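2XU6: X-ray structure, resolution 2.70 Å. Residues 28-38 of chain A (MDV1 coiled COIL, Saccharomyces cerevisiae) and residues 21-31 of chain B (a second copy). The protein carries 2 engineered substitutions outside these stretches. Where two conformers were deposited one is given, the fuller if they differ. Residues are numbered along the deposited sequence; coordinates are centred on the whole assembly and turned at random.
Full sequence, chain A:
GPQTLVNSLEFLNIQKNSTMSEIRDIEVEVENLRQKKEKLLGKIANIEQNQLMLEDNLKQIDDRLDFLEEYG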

ATOM      1  N   VAL A  28       6.951   3.740   0.548  1.00 59.30           N
ATOM      2  CA  VAL A  28       7.713   2.868   1.422  1.00 59.25           C
ATOM      3  C   VAL A  28       6.762   2.113   2.343  1.00 59.75           C
ATOM      4  O   VAL A  28       6.841   0.890   2.428  1.00 60.32           O
ATOM      5  CB  VAL A  28       8.778   3.638   2.199  1.00 58.88           C
ATOM      6  CG1 VAL A  28       9.339   2.803   3.335  1.00 58.54           C
ATOM      7  CG2 VAL A  28       9.876   4.041   1.252  1.00 59.08           C
ATOM      8  N   GLU A  29       5.860   2.831   3.004  1.00 59.62           N
ATOM      9  CA  GLU A  29       4.846   2.217   3.839  1.00 59.95           C
ATOM     10  C   GLU A  29       4.096   1.115   3.102  1.00 59.37           C
ATOM     11  O   GLU A  29       3.777   0.076   3.682  1.00 59.52           O
ATOM     12  CB  GLU A  29       3.844   3.264   4.281  1.00 60.37           C
ATOM     13  CG  GLU A  29       3.996   3.744   5.709  1.00 64.83           C
ATOM     14  CD  GLU A  29       2.632   3.982   6.374  1.00 70.35           C
ATOM     15  OE1 GLU A  29       1.709   3.157   6.153  1.00 72.58           O
ATOM     16  OE2 GLU A  29       2.476   4.986   7.118  1.00 73.25           O
ATOM     17  N   VAL A  30       3.813   1.346   1.821  1.00 58.45           N
ATOM     18  CA  VAL A  30       3.055   0.389   1.033  1.00 57.40           C
ATOM     19  C   VAL A  30       3.915  -0.820   0.680  1.00 57.03           C
ATOM     20  O   VAL A  30       3.433  -1.931   0.640  1.00 57.19           O
ATOM     21  CB  VAL A  30       2.437   1.041  -0.213  1.00 57.18           C
ATOM     22  CG1 VAL A  30       1.760   0.005  -1.108  1.00 56.11           C
ATOM     23  CG2 VAL A  30       1.428   2.083   0.212  1.00 56.56           C
ATOM     24  N   GLU A  31       5.195  -0.606   0.452  1.00 56.75           N
ATOM     25  CA  GLU A  31       6.082  -1.710   0.191  1.00 56.65           C
ATOM     26  C   GLU A  31       6.093  -2.652   1.395  1.00 56.25           C
ATOM     27  O   GLU A  31       5.976  -3.864   1.243  1.00 55.98           O
ATOM     28  CB  GLU A  31       7.481  -1.197  -0.134  1.00 56.96           C
ATOM     29  CG  GLU A  31       8.461  -2.235  -0.736  1.00 59.94           C
ATOM     30  CD  GLU A  31       7.810  -3.233  -1.695  1.00 64.35           C
ATOM     31  OE1 GLU A  31       6.879  -2.836  -2.445  1.00 66.65           O
ATOM     32  OE2 GLU A  31       8.229  -4.424  -1.694  1.00 66.18           O
ATOM     33  N   ASN A  32       6.185  -2.074   2.588  1.00 55.73           N
ATOM     34  CA  ASN A  32       6.231  -2.835   3.817  1.00 54.85           C
ATOM     35  C   ASN A  32       4.992  -3.625   4.015  1.00 54.07           C
ATOM     36  O   ASN A  32       5.084  -4.764   4.405  1.00 54.55           O
ATOM     37  CB  ASN A  32       6.455  -1.938   5.021  1.00 55.27           C
ATOM     38  CG  ASN A  32       7.707  -1.109   4.885  1.00 57.50           C
ATOM     39  OD1 ASN A  32       8.695  -1.554   4.290  1.00 58.56           O
ATOM     40  ND2 ASN A  32       7.670   0.125   5.405  1.00 60.80           N
ATOM     41  N   LEU A  33       3.831  -3.042   3.753  1.00 53.33           N
ATOM     42  CA  LEU A  33       2.588  -3.799   3.905  1.00 52.96           C
ATOM     43  C   LEU A  33       2.468  -4.917   2.872  1.00 52.97           C
ATOM     44  O   LEU A  33       1.774  -5.905   3.095  1.00 53.34           O
ATOM     45  CB  LEU A  33       1.354  -2.897   3.865  1.00 52.78           C
ATOM     46  CG  LEU A  33       1.245  -1.830   4.966  1.00 53.21           C
ATOM     47  CD1 LEU A  33       0.048  -0.953   4.684  1.00 53.69           C
ATOM     48  CD2 LEU A  33       1.201  -2.396   6.392  1.00 50.99           C
ATOM     49  N   ARG A  34       3.149  -4.777   1.746  1.00 52.62           N
ATOM     50  CA  ARG A  34       3.094  -5.811   0.764  1.00 52.37           C
ATOM     51  C   ARG A  34       3.941  -6.979   1.168  1.00 52.16           C
ATOM     52  O   ARG A  34       3.489  -8.103   1.105  1.00 52.62           O
ATOM     53  CB  ARG A  34       3.435  -5.288  -0.605  1.00 52.51           C
ATOM     54  CG  ARG A  34       2.203  -4.725  -1.203  1.00 54.78           C
ATOM     55  CD  ARG A  34       2.372  -4.336  -2.616  1.00 59.00           C
ATOM     56  NE  ARG A  34       1.449  -3.250  -2.901  1.00 63.71           N
ATOM     57  CZ  ARG A  34       1.216  -2.760  -4.115  1.00 68.60           C
ATOM     58  NH1 ARG A  34       1.831  -3.281  -5.184  1.00 70.69           N
ATOM     59  NH2 ARG A  34       0.360  -1.750  -4.266  1.00 69.72           N
ATOM     60  N   GLN A  35       5.153  -6.713   1.611  1.00 51.96           N
ATOM     61  CA  GLN A  35       5.992  -7.742   2.156  1.00 52.51           C
ATOM     62  C   GLN A  35       5.333  -8.432   3.345  1.00 52.53           C
ATOM     63  O   GLN A  35       5.592  -9.608   3.594  1.00 53.58           O
ATOM     64  CB  GLN A  35       7.281  -7.143   2.653  1.00 52.75           C
ATOM     65  CG  GLN A  35       8.220  -6.684   1.586  1.00 55.91           C
ATOM     66  CD  GLN A  35       9.277  -5.721   2.143  1.00 59.89           C
ATOM     67  OE1 GLN A  35       9.500  -5.635   3.370  1.00 59.59           O
ATOM     68  NE2 GLN A  35       9.923  -4.980   1.239  1.00 62.09           N
ATOM     69  N   LYS A  36       4.507  -7.708   4.092  1.00 51.76           N
ATOM     70  CA  LYS A  36       3.860  -8.267   5.264  1.00 51.11           C
ATOM     71  C   LYS A  36       2.766  -9.212   4.794  1.00 50.07           C
ATOM     72  O   LYS A  36       2.567 -10.279   5.355  1.00 50.33           O
ATOM     73  CB  LYS A  36       3.239  -7.161   6.099  1.00 51.58           C
ATOM     74  CG  LYS A  36       3.786  -7.108   7.489  1.00 55.76           C
ATOM     75  CD  LYS A  36       2.671  -7.120   8.529  1.00 61.81           C
ATOM     76  CE  LYS A  36       3.063  -8.018   9.726  1.00 64.11           C
ATOM     77  NZ  LYS A  36       1.885  -8.803  10.248  1.00 65.52           N
ATOM     78  N   LYS A  37       2.055  -8.807   3.752  1.00 48.43           N
ATOM     79  CA  LYS A  37       0.975  -9.590   3.225  1.00 46.58           C
ATOM     80  C   LYS A  37       1.554 -10.806   2.503  1.00 45.73           C
ATOM     81  O   LYS A  37       0.925 -11.871   2.484  1.00 45.64           O
ATOM     82  CB  LYS A  37       0.137  -8.725   2.293  1.00 46.32           C
ATOM     83  CG  LYS A  37      -1.155  -9.340   1.804  1.00 45.91           C
ATOM     84  CD  LYS A  37      -1.605  -8.663   0.497  1.00 45.42           C
ATOM     85  CE  LYS A  37      -3.018  -9.091   0.117  1.00 46.09           C
ATOM     86  NZ  LYS A  37      -3.418  -8.764  -1.275  1.00 44.63           N
ATOM     87  N   GLU A  38       2.736 -10.663   1.907  1.00 44.74           N
ATOM     88  CA  GLU A  38       3.365 -11.788   1.230  0.50 44.56           C
ATOM     89  C   GLU A  38       3.646 -12.863   2.271  1.00 44.72           C
ATOM     90  O   GLU A  38       3.251 -14.028   2.092  1.00 45.10           O
ATOM     91  CB  GLU A  38       4.661 -11.388   0.514  0.50 44.55           C
ATOM     92  CG  GLU A  38       4.497 -10.583  -0.788  0.50 43.50           C
ATOM     93  CD  GLU A  38       3.373 -11.080  -1.667  0.50 41.47           C
ATOM     94  OE1 GLU A  38       3.640 -11.499  -2.815  0.50 40.57           O
ATOM     95  OE2 GLU A  38       2.220 -11.050  -1.200  0.50 41.20           O
TER
ATOM     96  N   SER B  21      -7.993 -12.615   7.991  1.00 46.24           N
ATOM     97  CA  SER B  21      -8.619 -11.397   8.373  1.00 47.04           C
ATOM     98  C   SER B  21      -7.569 -10.330   8.554  1.00 47.29           C
ATOM     99  O   SER B  21      -7.817  -9.157   8.319  1.00 47.89           O
ATOM    100  CB  SER B  21      -9.370 -11.583   9.657  1.00 47.08           C
ATOM    101  OG  SER B  21      -9.519 -10.307  10.237  1.00 50.08           O
ATOM    102  N   GLU B  22      -6.390 -10.737   8.981  1.00 47.21           N
ATOM    103  CA  GLU B  22      -5.287  -9.827   9.084  1.00 47.02           C
ATOM    104  C   GLU B  22      -4.828  -9.411   7.697  1.00 47.08           C
ATOM    105  O   GLU B  22      -4.498  -8.268   7.487  1.00 47.65           O
ATOM    106  CB  GLU B  22      -4.185 -10.523   9.816  1.00 46.87           C
ATOM    107  CG  GLU B  22      -2.990  -9.713  10.038  1.00 49.23           C
ATOM    108  CD  GLU B  22      -2.042 -10.441  10.951  1.00 54.59           C
ATOM    109  OE1 GLU B  22      -2.442 -11.501  11.503  1.00 55.69           O
ATOM    110  OE2 GLU B  22      -0.891  -9.959  11.122  1.00 58.77           O
ATOM    111  N   ILE B  23      -4.803 -10.340   6.749  1.00 47.22           N
ATOM    112  CA  ILE B  23      -4.495 -10.014   5.363  1.00 47.38           C
ATOM    113  C   ILE B  23      -5.488  -8.963   4.850  1.00 48.67           C
ATOM    114  O   ILE B  23      -5.109  -8.013   4.166  1.00 49.00           O
ATOM    115  CB  ILE B  23      -4.470 -11.275   4.460  1.00 46.80           C
ATOM    116  CG1 ILE B  23      -3.090 -11.933   4.531  1.00 45.76           C
ATOM    117  CG2 ILE B  23      -4.803 -10.939   3.020  1.00 45.58           C
ATOM    118  CD1 ILE B  23      -3.123 -13.430   4.410  1.00 43.77           C
ATOM    119  N   ARG B  24      -6.756  -9.112   5.215  1.00 49.62           N
ATOM    120  CA  ARG B  24      -7.763  -8.203   4.728  1.00 50.27           C
ATOM    121  C   ARG B  24      -7.617  -6.825   5.340  1.00 50.38           C
ATOM    122  O   ARG B  24      -7.860  -5.832   4.670  1.00 50.73           O
ATOM    123  CB  ARG B  24      -9.147  -8.792   4.897  1.00 49.92           C
ATOM    124  CG  ARG B  24      -9.391  -9.802   3.836  1.00 52.64           C
ATOM    125  CD  ARG B  24     -10.789 -10.353   3.888  1.00 61.34           C
ATOM    126  NE  ARG B  24     -10.773 -11.797   3.621  1.00 68.41           N
ATOM    127  CZ  ARG B  24     -10.929 -12.754   4.545  1.00 71.44           C
ATOM    128  NH1 ARG B  24     -11.148 -12.445   5.834  1.00 72.62           N
ATOM    129  NH2 ARG B  24     -10.875 -14.037   4.174  1.00 72.80           N
ATOM    130  N   ASP B  25      -7.163  -6.771   6.586  1.00 50.44           N
ATOM    131  CA  ASP B  25      -6.854  -5.506   7.234  1.00 50.73           C
ATOM    132  C   ASP B  25      -5.780  -4.834   6.442  1.00 51.19           C
ATOM    133  O   ASP B  25      -5.835  -3.626   6.249  1.00 52.31           O
ATOM    134  CB  ASP B  25      -6.335  -5.692   8.668  1.00 50.42           C
ATOM    135  CG  ASP B  25      -7.445  -6.025   9.678  1.00 49.90           C
ATOM    136  OD1 ASP B  25      -8.659  -5.942   9.364  1.00 48.64           O
ATOM    137  OD2 ASP B  25      -7.081  -6.374  10.812  1.00 49.94           O
ATOM    138  N   ILE B  26      -4.805  -5.613   5.978  1.00 51.57           N
ATOM    139  CA  ILE B  26      -3.670  -5.058   5.235  1.00 51.84           C
ATOM    140  C   ILE B  26      -4.118  -4.483   3.898  1.00 51.81           C
ATOM    141  O   ILE B  26      -3.711  -3.408   3.516  1.00 51.67           O
ATOM    142  CB  ILE B  26      -2.518  -6.059   5.071  1.00 51.40           C
ATOM    143  CG1 ILE B  26      -1.903  -6.346   6.440  1.00 52.51           C
ATOM    144  CG2 ILE B  26      -1.445  -5.488   4.172  1.00 51.37           C
ATOM    145  CD1 ILE B  26      -0.464  -6.890   6.403  1.00 54.68           C
ATOM    146  N   GLU B  27      -4.999  -5.183   3.220  1.00 52.50           N
ATOM    147  CA  GLU B  27      -5.484  -4.724   1.946  1.00 53.60           C
ATOM    148  C   GLU B  27      -6.215  -3.401   2.080  1.00 54.40           C
ATOM    149  O   GLU B  27      -6.229  -2.605   1.155  1.00 54.76           O
ATOM    150  CB  GLU B  27      -6.392  -5.774   1.336  1.00 53.42           C
ATOM    151  CG  GLU B  27      -5.622  -6.937   0.788  1.00 54.65           C
ATOM    152  CD  GLU B  27      -6.508  -8.103   0.417  1.00 57.60           C
ATOM    153  OE1 GLU B  27      -7.656  -8.167   0.923  1.00 58.16           O
ATOM    154  OE2 GLU B  27      -6.046  -8.961  -0.380  1.00 58.58           O
ATOM    155  N   VAL B  28      -6.813  -3.171   3.239  1.00 55.37           N
ATOM    156  CA  VAL B  28      -7.494  -1.920   3.506  1.00 56.22           C
ATOM    157  C   VAL B  28      -6.497  -0.781   3.707  1.00 56.45           C
ATOM    158  O   VAL B  28      -6.504   0.141   2.907  1.00 56.69           O
ATOM    159  CB  VAL B  28      -8.565  -2.065   4.630  1.00 56.64           C
ATOM    160  CG1 VAL B  28      -8.530  -0.884   5.599  1.00 57.86           C
ATOM    161  CG2 VAL B  28      -9.981  -2.265   4.015  1.00 55.71           C
ATOM    162  N   GLU B  29      -5.616  -0.846   4.709  1.00 56.71           N
ATOM    163  CA  GLU B  29      -4.503   0.125   4.794  1.00 57.67           C
ATOM    164  C   GLU B  29      -3.905   0.474   3.431  1.00 57.50           C
ATOM    165  O   GLU B  29      -3.688   1.637   3.141  1.00 58.04           O
ATOM    166  CB  GLU B  29      -3.350  -0.398   5.626  1.00 57.86           C
ATOM    167  CG  GLU B  29      -3.589  -0.552   7.096  1.00 61.91           C
ATOM    168  CD  GLU B  29      -2.265  -0.542   7.863  1.00 67.01           C
ATOM    169  OE1 GLU B  29      -1.365   0.202   7.425  1.00 68.72           O
ATOM    170  OE2 GLU B  29      -2.103  -1.267   8.888  1.00 70.18           O
ATOM    171  N   VAL B  30      -3.621  -0.532   2.605  1.00 57.35           N
ATOM    172  CA  VAL B  30      -2.971  -0.300   1.324  1.00 57.42           C
ATOM    173  C   VAL B  30      -3.858   0.567   0.442  1.00 58.29           C
ATOM    174  O   VAL B  30      -3.400   1.546  -0.128  1.00 59.05           O
ATOM    175  CB  VAL B  30      -2.567  -1.611   0.610  1.00 56.85           C
ATOM    176  CG1 VAL B  30      -2.199  -1.369  -0.835  1.00 55.35           C
ATOM    177  CG2 VAL B  30      -1.381  -2.228   1.301  1.00 57.67           C
ATOM    178  N   GLU B  31      -5.130   0.215   0.359  1.00 58.97           N
ATOM    179  CA  GLU B  31      -6.091   0.945  -0.439  1.00 59.55           C
ATOM    180  C   GLU B  31      -6.221   2.390   0.039  1.00 59.96           C
ATOM    181  O   GLU B  31      -6.285   3.328  -0.772  1.00 59.65           O
ATOM    182  CB  GLU B  31      -7.446   0.248  -0.357  1.00 59.74           C
ATOM    183  CG  GLU B  31      -8.569   1.008  -0.997  1.00 61.72           C
ATOM    184  CD  GLU B  31      -8.264   1.394  -2.434  1.00 66.01           C
ATOM    185  OE1 GLU B  31      -7.261   0.900  -3.021  1.00 67.14           O
ATOM    186  OE2 GLU B  31      -9.040   2.206  -2.981  1.00 69.16           O
TER

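Residues 28-38 of chain A and 21-31 of chain B are both helical throughout, each a segment of a longer helix, and they pack as an antiparallel pair: their N-to-C directions differ by 162°, and their axes come within 9.9 Å. Backbone hydrogen bonds from N of residue i+4 to O of residue i run along each segment, for example from Lys A37 N to Leu A33 O (3.0 Å) and from Val B30 N to Ile B26 O (3.0 Å). The opposed directions set the register: Val A30 lies across from its own counterpart, Val B30 (CA to CA 6.1 Å), Leu A33 across from Ile B26 (CA to CA 6.5 Å), and Lys A37 across from Ile B23 (CA to CA 5.9 Å). Together the two stretches bury 549 Å² against each other.

An apolar seam follows this register. Val A30, Ile B23 and Ile B26 are buried, and their apolar side chains suit a place shielded from solvent. Leu A33 (chi1 m, chi2 t) and Ile B26 (chi1 m, chi2 t) both direct CA-to-CB toward the partner helix; Leu A33 CB lies 3.8 Å from Ile B26 CG2, and the same methyl approaches the backbone atom Leu A33 O at 3.4 Å. Leu A33 CB is also 3.8 Å from Val B30 CG2, so this one leucine spans a full turn of chain B. The valines, both chi1 t, point CA-to-CB sideways to the partner helix and meet through Val A30 CG1 and Val B30 CG1 at 4.2 Å; with Val A30 CA and Val B30 CA 6.1 Å apart, short branched side chains are enough to touch.

Charged side chains extend the seam and edge it; the two lysines also end in salt bridges. Lys A37 starts sideways but, with all four chi angles t, extends toward chain B: its CE passes 3.9 Å from Ile B23 CG2, and its NZ donates a hydrogen bond to Glu B27 OE2 at 2.8 Å, within a salt bridge. Glu B27 also starts sideways and brings its carboxylate to meet the ammonium. Lys A36, exposed, does similar double duty, its CB 3.7 Å from Ile B26 CD1 and its NZ in a salt bridge with Glu B22 OE2 at 3.1 Å. Arg A34 points away at CB, yet its end returns to place NH2 4.3 Å from Val B30 CG1, which sits at the guanidinium edge.

Not every contact is favourable on charge grounds. Glu A29 OE1 and Glu B29 OE1 are like charges 4.4 Å apart, and Glu B29 OE1 also lies 3.3 Å from the methyl Leu A33 CD1.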